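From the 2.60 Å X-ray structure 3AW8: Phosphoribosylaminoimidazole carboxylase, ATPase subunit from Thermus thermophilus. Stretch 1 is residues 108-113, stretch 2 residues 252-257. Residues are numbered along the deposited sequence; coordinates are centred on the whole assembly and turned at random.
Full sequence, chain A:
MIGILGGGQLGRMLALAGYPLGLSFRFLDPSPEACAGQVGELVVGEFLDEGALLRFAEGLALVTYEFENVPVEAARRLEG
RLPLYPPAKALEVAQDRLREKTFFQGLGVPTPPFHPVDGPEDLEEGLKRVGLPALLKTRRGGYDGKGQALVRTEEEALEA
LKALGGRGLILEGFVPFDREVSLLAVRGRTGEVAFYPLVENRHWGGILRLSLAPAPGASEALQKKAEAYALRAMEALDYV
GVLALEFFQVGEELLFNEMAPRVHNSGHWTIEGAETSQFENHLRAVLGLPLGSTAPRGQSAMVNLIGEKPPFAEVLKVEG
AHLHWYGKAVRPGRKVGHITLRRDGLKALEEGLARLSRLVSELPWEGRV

Stretch 1 108-113: GVPTPP
Stretch 2, residues 252-257: EELLFN

Residues 108-113 form an irregular, extended segment that crosses the part of a longer β-strand that covers residues 253-257, far away in the sequence. The end-to-end directions of 109-112 and 253-256 differ by 87°, so the two chains meet almost at right angles rather than pairing along their lengths. The register is set at Thr-111 and Leu-255, whose CA atoms lie 4.5 Å apart, and the contact buries 311 Å² in total.

A single hydrogen bond joins the two backbones. Phe-256 N donates to Pro-110 O over 2.7 Å, with an N-H...O angle of 152°. The same carbonyl receives a CA-H...O contact from Leu-255 CA, with Leu-255 CA to Pro-110 O at 3.3 Å and 138°, so Pro-110 O sits against two consecutive residues of the strand. Proline has no amide hydrogen, but its carbonyl remains free to accept. Pro-110 (phi/psi -54/140) and Pro-112 (-57/157) flank the more extended Thr-111 (-145/150), while Glu-253, Leu-254 and Leu-255 have β values of -110/147, -119/124 and -114/117. Phe-256 departs to -55/127 and Asn-257 to -109/-59.

Van der Waals packing accompanies this bond. The CA-to-CB bond of Pro-110, whose ring is C-gamma exo, points toward the strand, and the residue has the largest covered area of the twelve, 72 Å². Pro-110 CB makes an apolar contact with Leu-255 CD2 at 3.5 Å. Leu-255, in the m,t rotamer (-51°, 179°), also packs its CB 4.1 Å from Pro-112 CD. The CA-to-CB bond of Val-109 (-107/133, chi1 -42°, m) points toward the strand, and Val-109 CG2 lies 4.1 Å from Phe-256 CB. Phe-256 is buried, with chi1 168° (t) and chi2 79°; its ring leads away from the crossing, leaving CB for the contact. Leu-254 (m,t; -65°, 177°) is likewise buried and directs its side-chain end away. Two prolines also approach strand carbonyls: Pro-110 CB lies 3.3 Å from Leu-254 O, and Pro-112 CD, in another C-gamma exo ring, 3.4 Å from Phe-256 O. The compact, rigid ring suits such close approach to the backbone.

Polar side chains play a smaller part. Thr-111 CB points away overall, yet with chi1 76° (p) Thr-111 CG2 lies 4.2 Å from Phe-256 CB, while Thr-111 OG1 donates a 3.2 Å hydrogen bond to Pro-112 O within its own segment. Glu-253 (chi1 -77°, chi2 -52°, chi3 -59°) brings OE1 to 4.4 Å from Pro-110 CG; that oxygen is hydrogen-bonded elsewhere in the structure.

Gly-108, outside the contact, is the first residue after a helix to leave helical angles; it has phi/psi 96/22 in a Schellman motif, where a CB would be jammed against the carbonyl O of the residue before.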

# COMPACT_ATOMS: atom_id res chain seq x y z
N GLY A 108 -22.24 29.51 -6.65
CA GLY A 108 -22.42 29.70 -8.08
C GLY A 108 -22.34 28.39 -8.84
O GLY A 108 -22.06 28.39 -10.04
N VAL A 109 -22.58 27.28 -8.16
CA VAL A 109 -22.53 25.98 -8.82
C VAL A 109 -23.95 25.43 -8.98
O VAL A 109 -24.76 25.46 -8.04
CB VAL A 109 -21.64 24.96 -8.03
CG1 VAL A 109 -20.38 25.65 -7.53
CG2 VAL A 109 -22.41 24.37 -6.88
N PRO A 110 -24.28 24.95 -10.18
CA PRO A 110 -25.59 24.38 -10.51
C PRO A 110 -26.03 23.27 -9.57
O PRO A 110 -25.23 22.43 -9.16
CB PRO A 110 -25.39 23.88 -11.93
CG PRO A 110 -24.41 24.85 -12.50
CD PRO A 110 -23.41 24.98 -11.37
N THR A 111 -27.31 23.26 -9.23
CA THR A 111 -27.88 22.24 -8.36
C THR A 111 -29.29 21.99 -8.85
O THR A 111 -29.93 22.89 -9.39
CB THR A 111 -27.98 22.71 -6.88
OG1 THR A 111 -29.08 23.62 -6.74
CG2 THR A 111 -26.69 23.41 -6.45
N PRO A 112 -29.81 20.76 -8.68
CA PRO A 112 -31.17 20.49 -9.14
C PRO A 112 -32.13 21.46 -8.47
O PRO A 112 -31.81 22.03 -7.42
CB PRO A 112 -31.41 19.06 -8.66
CG PRO A 112 -30.05 18.47 -8.62
CD PRO A 112 -29.22 19.58 -8.04
N PRO A 113 -33.30 21.70 -9.07
CA PRO A 113 -34.21 22.63 -8.40
C PRO A 113 -34.61 22.00 -7.07
O PRO A 113 -35.04 20.84 -7.03
CB PRO A 113 -35.38 22.72 -9.38
CG PRO A 113 -35.38 21.37 -10.03
CD PRO A 113 -33.92 21.15 -10.29
N GLU A 252 -23.48 18.53 -20.89
CA GLU A 252 -22.15 19.04 -20.56
C GLU A 252 -22.27 19.90 -19.32
O GLU A 252 -21.43 20.76 -19.05
CB GLU A 252 -21.58 19.86 -21.72
CG GLU A 252 -21.05 19.01 -22.86
CD GLU A 252 -19.97 18.03 -22.40
OE1 GLU A 252 -18.92 18.48 -21.89
OE2 GLU A 252 -20.18 16.81 -22.56
N GLU A 253 -23.33 19.64 -18.57
CA GLU A 253 -23.58 20.37 -17.34
C GLU A 253 -23.38 19.49 -16.11
O GLU A 253 -23.63 18.28 -16.15
CB GLU A 253 -24.99 20.95 -17.34
CG GLU A 253 -25.11 22.19 -18.21
CD GLU A 253 -24.06 23.23 -17.86
OE1 GLU A 253 -24.03 23.67 -16.68
OE2 GLU A 253 -23.26 23.60 -18.75
N LEU A 254 -22.92 20.11 -15.03
CA LEU A 254 -22.68 19.42 -13.78
C LEU A 254 -23.57 20.04 -12.71
O LEU A 254 -23.52 21.25 -12.48
CB LEU A 254 -21.21 19.56 -13.35
CG LEU A 254 -20.10 18.93 -14.19
CD1 LEU A 254 -18.75 19.29 -13.58
CD2 LEU A 254 -20.27 17.42 -14.26
N LEU A 255 -24.39 19.21 -12.07
CA LEU A 255 -25.28 19.67 -11.01
C LEU A 255 -24.85 19.03 -9.68
O LEU A 255 -24.88 17.81 -9.53
CB LEU A 255 -26.72 19.26 -11.31
CG LEU A 255 -27.30 19.61 -12.68
CD1 LEU A 255 -28.73 19.09 -12.77
CD2 LEU A 255 -27.25 21.11 -12.91
N PHE A 256 -24.43 19.86 -8.73
CA PHE A 256 -24.00 19.35 -7.43
C PHE A 256 -25.06 18.48 -6.79
O PHE A 256 -26.21 18.91 -6.65
CB PHE A 256 -23.68 20.51 -6.48
CG PHE A 256 -23.49 20.08 -5.05
CD1 PHE A 256 -22.29 19.52 -4.63
CD2 PHE A 256 -24.52 20.22 -4.13
CE1 PHE A 256 -22.13 19.09 -3.31
CE2 PHE A 256 -24.37 19.79 -2.81
CZ PHE A 256 -23.17 19.23 -2.40
N ASN A 257 -24.69 17.28 -6.39
CA ASN A 257 -25.61 16.36 -5.73
C ASN A 257 -25.28 16.20 -4.25
O ASN A 257 -26.11 16.50 -3.40
CB ASN A 257 -25.59 14.99 -6.42
CG ASN A 257 -26.26 13.89 -5.59
OD1 ASN A 257 -27.38 14.05 -5.12
ND2 ASN A 257 -25.57 12.77 -5.42